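Local structure of tudor domain-containing protein 1 (Mus musculus, 4B9W) at residues Phe32-Phe36 and His99-Gly104; Pro71-Phe75 and Gln113-Ile117. The protein acts as a scaffold in piRNA-guided repression of transposons during spermatogenesis, its extended Tudor domains binding Piwi proteins methylated on arginine. All coordinates share one frame; numbering follows the deposited sequence.

Contact 1 (Phe32-Phe36 and His99-Gly104); sequences FYCHF and HFVDYG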
ATOM      1  N   PHE A  32      -2.991   1.101 -12.331  1.00  9.90           N
ATOM      2  CA  PHE A  32      -4.335   0.757 -12.692  1.00  9.94           C
ATOM      3  C   PHE A  32      -4.380  -0.701 -13.064  1.00  9.93           C
ATOM      4  O   PHE A  32      -3.352  -1.309 -13.342  1.00 10.13           O
ATOM      5  CB  PHE A  32      -4.865   1.645 -13.829  1.00  9.69           C
ATOM      6  CG  PHE A  32      -4.090   1.536 -15.113  1.00  9.71           C
ATOM      7  CD1 PHE A  32      -2.890   2.194 -15.271  1.00  9.72           C
ATOM      8  CD2 PHE A  32      -4.578   0.760 -16.180  1.00  9.79           C
ATOM      9  CE1 PHE A  32      -2.172   2.092 -16.458  1.00  9.67           C
ATOM     10  CE2 PHE A  32      -3.870   0.657 -17.362  1.00  9.76           C
ATOM     11  CZ  PHE A  32      -2.671   1.336 -17.505  1.00  9.65           C
ATOM     12  N   TYR A  33      -5.580  -1.261 -13.046  1.00  9.76           N
ATOM     13  CA  TYR A  33      -5.755  -2.677 -13.226  1.00  9.76           C
ATOM     14  C   TYR A  33      -6.596  -2.944 -14.456  1.00  9.56           C
ATOM     15  O   TYR A  33      -7.577  -2.244 -14.702  1.00  9.07           O
ATOM     16  CB  TYR A  33      -6.394  -3.264 -11.964  1.00  9.88           C
ATOM     17  CG  TYR A  33      -5.423  -3.282 -10.824  1.00 10.27           C
ATOM     18  CD1 TYR A  33      -5.169  -2.136 -10.082  1.00 10.36           C
ATOM     19  CD2 TYR A  33      -4.710  -4.424 -10.521  1.00 10.45           C
ATOM     20  CE1 TYR A  33      -4.247  -2.140  -9.054  1.00 10.60           C
ATOM     21  CE2 TYR A  33      -3.791  -4.436  -9.485  1.00 10.60           C
ATOM     22  CZ  TYR A  33      -3.565  -3.302  -8.765  1.00 10.62           C
ATOM     23  OH  TYR A  33      -2.659  -3.318  -7.748  1.00 10.51           O
ATOM     24  N   CYS A  34      -6.195  -3.953 -15.228  1.00  9.66           N
ATOM     25  CA  CYS A  34      -6.892  -4.290 -16.465  1.00  9.55           C
ATOM     26  C   CYS A  34      -7.273  -5.751 -16.501  1.00  9.41           C
ATOM     27  O   CYS A  34      -6.548  -6.605 -15.989  1.00  9.03           O
ATOM     28  CB  CYS A  34      -6.009  -4.010 -17.686  1.00  9.84           C
ATOM     29  SG  CYS A  34      -5.659  -2.266 -18.038  1.00 10.49           S
ATOM     30  N   HIS A  35      -8.422  -6.024 -17.110  1.00  9.38           N
ATOM     31  CA  HIS A  35      -8.696  -7.324 -17.661  1.00  9.72           C
ATOM     32  C   HIS A  35      -8.148  -7.366 -19.064  1.00 10.30           C
ATOM     33  O   HIS A  35      -8.483  -6.512 -19.895  1.00 10.07           O
ATOM     34  CB  HIS A  35     -10.180  -7.591 -17.694  1.00  9.66           C
ATOM     35  CG  HIS A  35     -10.804  -7.718 -16.337  1.00  9.30           C
ATOM     36  ND1 HIS A  35     -12.061  -7.293 -16.073  1.00  9.21           N
ATOM     37  CD2 HIS A  35     -10.305  -8.238 -15.160  1.00  9.27           C
ATOM     38  CE1 HIS A  35     -12.355  -7.540 -14.790  1.00  9.53           C
ATOM     39  NE2 HIS A  35     -11.272  -8.115 -14.221  1.00  9.55           N
ATOM     40  N   PHE A  36      -7.281  -8.348 -19.324  1.00 11.11           N
ATOM     41  CA  PHE A  36      -6.742  -8.606 -20.653  1.00 12.40           C
ATOM     42  C   PHE A  36      -7.647  -9.608 -21.392  1.00 13.87           C
ATOM     43  O   PHE A  36      -7.913 -10.722 -20.901  1.00 15.10           O
ATOM     44  CB  PHE A  36      -5.285  -9.059 -20.545  1.00 12.35           C
ATOM     45  CG  PHE A  36      -4.346  -7.943 -20.150  1.00 12.40           C
ATOM     46  CD1 PHE A  36      -4.348  -7.432 -18.869  1.00 12.26           C
ATOM     47  CD2 PHE A  36      -3.490  -7.379 -21.079  1.00 12.77           C
ATOM     48  CE1 PHE A  36      -3.483  -6.414 -18.505  1.00 12.29           C
ATOM     49  CE2 PHE A  36      -2.622  -6.350 -20.735  1.00 12.42           C
ATOM     50  CZ  PHE A  36      -2.620  -5.862 -19.450  1.00 12.56           C
ATOM     51  N   HIS A  99      -7.188  -8.194  -0.890  1.00 10.06           N
ATOM     52  CA  HIS A  99      -6.964  -7.813  -2.271  1.00 10.64           C
ATOM     53  C   HIS A  99      -7.775  -8.675  -3.181  1.00 10.58           C
ATOM     54  O   HIS A  99      -7.532  -9.876  -3.297  1.00  9.90           O
ATOM     55  CB  HIS A  99      -5.490  -7.978  -2.630  1.00 11.53           C
ATOM     56  CG  HIS A  99      -5.173  -7.525  -4.023  1.00 12.62           C
ATOM     57  ND1 HIS A  99      -4.798  -6.253  -4.301  1.00 14.15           N
ATOM     58  CD2 HIS A  99      -5.259  -8.190  -5.233  1.00 12.70           C
ATOM     59  CE1 HIS A  99      -4.618  -6.139  -5.641  1.00 14.45           C
ATOM     60  NE2 HIS A  99      -4.908  -7.335  -6.199  1.00 13.61           N
ATOM     61  N   PHE A 100      -8.772  -8.089  -3.836  1.00 10.72           N
ATOM     62  CA  PHE A 100      -9.569  -8.842  -4.809  1.00 11.05           C
ATOM     63  C   PHE A 100      -8.759  -9.080  -6.094  1.00 11.20           C
ATOM     64  O   PHE A 100      -8.562  -8.167  -6.883  1.00 11.15           O
ATOM     65  CB  PHE A 100     -10.906  -8.104  -5.066  1.00 11.09           C
ATOM     66  CG  PHE A 100     -11.860  -8.211  -3.914  1.00 10.92           C
ATOM     67  CD1 PHE A 100     -12.559  -9.386  -3.703  1.00 11.03           C
ATOM     68  CD2 PHE A 100     -12.046  -7.158  -3.027  1.00 11.00           C
ATOM     69  CE1 PHE A 100     -13.427  -9.521  -2.626  1.00 10.99           C
ATOM     70  CE2 PHE A 100     -12.907  -7.279  -1.953  1.00 10.84           C
ATOM     71  CZ  PHE A 100     -13.605  -8.463  -1.753  1.00 11.32           C
ATOM     72  N   VAL A 101      -8.283 -10.318  -6.276  1.00 11.31           N
ATOM     73  CA  VAL A 101      -7.215 -10.643  -7.241  1.00 11.13           C
ATOM     74  C   VAL A 101      -7.612 -10.574  -8.717  1.00 11.21           C
ATOM     75  O   VAL A 101      -6.754 -10.426  -9.594  1.00 10.72           O
ATOM     76  CB  VAL A 101      -6.605 -12.041  -6.976  1.00 11.19           C
ATOM     77  CG1 VAL A 101      -5.906 -12.087  -5.627  1.00 11.31           C
ATOM     78  CG2 VAL A 101      -7.653 -13.135  -7.059  1.00 11.05           C
ATOM     79  N   ASP A 102      -8.902 -10.678  -8.995  1.00 11.47           N
ATOM     80  CA  ASP A 102      -9.377 -10.558 -10.371  1.00 11.47           C
ATOM     81  C   ASP A 102      -9.812  -9.141 -10.768  1.00 11.52           C
ATOM     82  O   ASP A 102     -10.280  -8.956 -11.891  1.00 11.30           O
ATOM     83  CB  ASP A 102     -10.527 -11.532 -10.594  1.00 11.32           C
ATOM     84  CG  ASP A 102     -10.088 -12.978 -10.485  1.00 10.95           C
ATOM     85  OD1 ASP A 102      -9.145 -13.387 -11.206  1.00 10.83           O
ATOM     86  OD2 ASP A 102     -10.731 -13.708  -9.715  1.00 10.28           O
ATOM     87  N   TYR A 103      -9.652  -8.153  -9.872  1.00 11.78           N
ATOM     88  CA  TYR A 103     -10.116  -6.759 -10.143  1.00 12.07           C
ATOM     89  C   TYR A 103      -9.121  -5.675  -9.695  1.00 12.32           C
ATOM     90  O   TYR A 103      -8.985  -4.665 -10.366  1.00 12.21           O
ATOM     91  CB  TYR A 103     -11.521  -6.508  -9.522  1.00 12.04           C
ATOM     92  CG  TYR A 103     -12.559  -7.512 -10.029  1.00 12.27           C
ATOM     93  CD1 TYR A 103     -12.717  -8.742  -9.396  1.00 12.17           C
ATOM     94  CD2 TYR A 103     -13.339  -7.246 -11.155  1.00 11.94           C
ATOM     95  CE1 TYR A 103     -13.613  -9.684  -9.864  1.00 12.35           C
ATOM     96  CE2 TYR A 103     -14.263  -8.161 -11.617  1.00 12.25           C
ATOM     97  CZ  TYR A 103     -14.381  -9.401 -10.972  1.00 12.69           C
ATOM     98  OH  TYR A 103     -15.271 -10.362 -11.421  1.00 12.88           O
ATOM     99  N   GLY A 104      -8.454  -5.877  -8.558  1.00 12.50           N
ATOM    100  CA  GLY A 104      -7.376  -5.003  -8.125  1.00 12.53           C
ATOM    101  C   GLY A 104      -7.712  -4.070  -6.984  1.00 12.62           C
ATOM    102  O   GLY A 104      -6.842  -3.322  -6.536  1.00 13.32           O
TER

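Contact 2 (Pro71-Phe75 and Gln113-Ile117); sequences PCCAF and QLQAI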
ATOM      1  N   PRO A  71      -4.709 -17.229  -0.009  1.00 14.78           N
ATOM      2  CA  PRO A  71      -5.890 -17.044  -0.825  1.00 14.36           C
ATOM      3  C   PRO A  71      -7.166 -17.398  -0.070  1.00 13.34           C
ATOM      4  O   PRO A  71      -7.145 -18.213   0.847  1.00 12.98           O
ATOM      5  CB  PRO A  71      -5.659 -17.989  -2.012  1.00 14.79           C
ATOM      6  CG  PRO A  71      -4.267 -18.502  -1.864  1.00 14.97           C
ATOM      7  CD  PRO A  71      -3.957 -18.428  -0.416  1.00 14.91           C
ATOM      8  N   CYS A  72      -8.251 -16.740  -0.442  1.00 12.88           N
ATOM      9  CA  CYS A  72      -9.573 -17.004   0.113  1.00 12.96           C
ATOM     10  C   CYS A  72     -10.637 -16.512  -0.860  1.00 12.78           C
ATOM     11  O   CYS A  72     -10.314 -16.052  -1.974  1.00 12.58           O
ATOM     12  CB  CYS A  72      -9.733 -16.310   1.463  1.00 13.13           C
ATOM     13  SG  CYS A  72      -9.364 -14.535   1.442  1.00 13.59           S
ATOM     14  N   CYS A  73     -11.895 -16.689  -0.448  1.00 12.65           N
ATOM     15  CA  CYS A  73     -13.070 -16.093  -1.047  1.00 12.40           C
ATOM     16  C   CYS A  73     -13.478 -15.006  -0.089  1.00 12.45           C
ATOM     17  O   CYS A  73     -13.562 -15.248   1.119  1.00 12.04           O
ATOM     18  CB  CYS A  73     -14.227 -17.100  -1.136  1.00 13.03           C
ATOM     19  SG  CYS A  73     -13.941 -18.530  -2.210  1.00 13.06           S
ATOM     20  N   ALA A  74     -13.749 -13.809  -0.613  1.00 12.77           N
ATOM     21  CA  ALA A  74     -14.127 -12.667   0.217  1.00 12.35           C
ATOM     22  C   ALA A  74     -15.391 -12.034  -0.349  1.00 12.33           C
ATOM     23  O   ALA A  74     -15.529 -11.911  -1.551  1.00 12.25           O
ATOM     24  CB  ALA A  74     -12.992 -11.640   0.267  1.00 11.83           C
ATOM     25  N   PHE A  75     -16.306 -11.641   0.529  1.00 12.50           N
ATOM     26  CA  PHE A  75     -17.551 -10.990   0.137  1.00 13.13           C
ATOM     27  C   PHE A  75     -17.260  -9.524  -0.186  1.00 13.05           C
ATOM     28  O   PHE A  75     -16.618  -8.852   0.594  1.00 12.56           O
ATOM     29  CB  PHE A  75     -18.543 -11.112   1.308  1.00 13.49           C
ATOM     30  CG  PHE A  75     -19.864 -10.466   1.072  1.00 13.82           C
ATOM     31  CD1 PHE A  75     -20.823 -11.091   0.307  1.00 14.47           C
ATOM     32  CD2 PHE A  75     -20.167  -9.242   1.645  1.00 14.00           C
ATOM     33  CE1 PHE A  75     -22.058 -10.491   0.085  1.00 14.60           C
ATOM     34  CE2 PHE A  75     -21.402  -8.641   1.433  1.00 14.12           C
ATOM     35  CZ  PHE A  75     -22.345  -9.264   0.659  1.00 14.38           C
ATOM     36  N   GLN A 113     -17.079 -12.538   6.419  1.00 16.54           N
ATOM     37  CA  GLN A 113     -17.042 -12.166   5.022  1.00 16.02           C
ATOM     38  C   GLN A 113     -15.855 -12.846   4.297  1.00 16.04           C
ATOM     39  O   GLN A 113     -15.519 -12.503   3.162  1.00 16.14           O
ATOM     40  CB  GLN A 113     -16.996 -10.639   4.911  1.00 16.20           C
ATOM     41  CG  GLN A 113     -18.281  -9.953   5.347  1.00 15.89           C
ATOM     42  CD  GLN A 113     -18.227  -8.422   5.305  1.00 16.17           C
ATOM     43  OE1 GLN A 113     -17.190  -7.800   5.559  1.00 15.97           O
ATOM     44  NE2 GLN A 113     -19.363  -7.808   4.991  1.00 15.57           N
ATOM     45  N   LEU A 114     -15.245 -13.824   4.970  1.00 15.30           N
ATOM     46  CA  LEU A 114     -14.152 -14.611   4.443  1.00 15.44           C
ATOM     47  C   LEU A 114     -14.533 -16.092   4.486  1.00 15.61           C
ATOM     48  O   LEU A 114     -15.160 -16.542   5.429  1.00 15.25           O
ATOM     49  CB  LEU A 114     -12.905 -14.408   5.295  1.00 15.54           C
ATOM     50  CG  LEU A 114     -12.263 -13.026   5.265  1.00 15.43           C
ATOM     51  CD1 LEU A 114     -11.113 -13.006   6.263  1.00 15.62           C
ATOM     52  CD2 LEU A 114     -11.795 -12.709   3.852  1.00 15.07           C
ATOM     53  N   GLN A 115     -14.178 -16.821   3.440  1.00 15.73           N
ATOM     54  CA  GLN A 115     -14.307 -18.265   3.408  1.00 16.69           C
ATOM     55  C   GLN A 115     -13.038 -18.844   2.784  1.00 17.16           C
ATOM     56  O   GLN A 115     -12.430 -18.234   1.881  1.00 16.34           O
ATOM     57  CB  GLN A 115     -15.566 -18.683   2.616  1.00 16.74           C
ATOM     58  CG  GLN A 115     -16.863 -18.240   3.291  1.00 17.14           C
ATOM     59  CD  GLN A 115     -18.101 -18.871   2.670  1.00 18.24           C
ATOM     60  OE1 GLN A 115     -18.105 -20.062   2.353  1.00 17.89           O
ATOM     61  NE2 GLN A 115     -19.161 -18.063   2.481  1.00 18.87           N
ATOM     62  N   ALA A 116     -12.624 -20.009   3.267  1.00 17.89           N
ATOM     63  CA  ALA A 116     -11.514 -20.740   2.636  1.00 18.24           C
ATOM     64  C   ALA A 116     -11.805 -20.952   1.136  1.00 17.72           C
ATOM     65  O   ALA A 116     -12.958 -21.125   0.753  1.00 17.21           O
ATOM     66  CB  ALA A 116     -11.277 -22.076   3.335  1.00 17.64           C
ATOM     67  N   ILE A 117     -10.770 -20.880   0.296  1.00 17.79           N
ATOM     68  CA  ILE A 117     -10.917 -21.188  -1.130  1.00 17.90           C
ATOM     69  C   ILE A 117     -10.422 -22.623  -1.386  1.00 18.79           C
ATOM     70  O   ILE A 117      -9.619 -23.157  -0.610  1.00 18.74           O
ATOM     71  CB  ILE A 117     -10.181 -20.166  -2.024  1.00 17.92           C
ATOM     72  CG1 ILE A 117     -10.693 -20.283  -3.469  1.00 17.43           C
ATOM     73  CG2 ILE A 117      -8.663 -20.334  -1.934  1.00 17.42           C
ATOM     74  CD1 ILE A 117     -10.408 -19.075  -4.341  1.00 16.96           C
TER
HETATM   75  O   HOH W   1      -8.310 -20.565   1.613  1.00 13.25           O

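Contact 1 (Phe32-Phe36 and His99-Gly104)
One face of the Y33 ring receives the backbone of G104: its CA sits 3.8 Å from the ring centroid and 16° off the normal, a CH-pi contact made by a main-chain carbon. A CB at G104 would run into CG of Y33 and, at these backbone angles, press against the preceding carbonyl. H35 works through its edge instead. The imidazole meets the face of Y103 edge-on but offset, centroids 5.3 Å apart and planes at 76°, while in its own plane NE2 donates to D102 O at 2.7 Å, the donor lying nearly on the line of the carbonyl. The bond and the tyrosine together limit how the imidazole can turn. CG of H35 stands beside its backbone N (chi1 -67°), which carries the ring across to the turn. That turn is closed by F100 O, which accepts from both Y103 N and G104 N, and the modified side chain of the bound peptide packs on F100 and Y103. D102 OD1 forms a salt bridge with R84 and accepts from Q127 N. Strand 31-36 thus packs against the turn after strand 96-100; H35 also touches V22 and C24 of strand 18-26, and L45 of helix 41-57 touches H35, D102 and Y103.

Contact 2 (Pro71-Phe75 and Gln113-Ile117)
C73 and Q115 form an antiparallel hydrogen-bonded pair in which each backbone amide finds the other's carbonyl: C73 N donates to Q115 O at 2.8 Å, nearly straight at 173°, and Q115 N returns a bond to C73 O at 2.9 Å. F75 N is satisfied by Q113 O, also at 2.9 Å, with the donor tilted 19° from the carbonyl plane. Beyond the paired residues a water takes over, donating to P71 O and accepting from I117 N. The side-chain amides find partners outside the pair: Q113 OE1 accepts from T110 N, Q115 NE2 donates to C56 O and Q115 OE1 accepts from N62 ND2. Q113 NE2 crosses obliquely by the F75 ring, 3.7 Å from CD2. On the face that carries A74 and L114, L114 CD2 touches A74 CB and C72 SG. I117, with CG1 anti to its backbone N (chi1 -164°), turns CG1 to C73 SG and lays CG2 on P71 CB at 3.8 Å. A serine here is likely to leave C73 SG and the P71 ring without their apolar neighbour, opening a gap. Strand 114-116 is an outermost strand, within this chain, of the antiparallel sheet 106-109, 96-100, 81-90, 71-76, 114-116, the strongly bent SH3-like barrel of a Tudor domain.

Contacts 1 and 2 show how one extended Tudor domain is built at two levels, with centres about 17 Å apart. Contact 2 pairs the first and last strands of the five-stranded sheet, whereas contact 1 joins that sheet, through the turn after strand 96-100, to the six-stranded sheet containing strand 31-36. Along the chain the segments alternate, 32-36, 71-75, 99-104, 113-117, so the two contacts cross along the chain. They also touch directly, as F100 CE1 packs 3.4 Å from A74 O. Helix 41-57 borders both. Contact 1 thus joins the Tudor core to its extension, and the modified side chain of the bound peptide packs on F100 and Y103 of its turn.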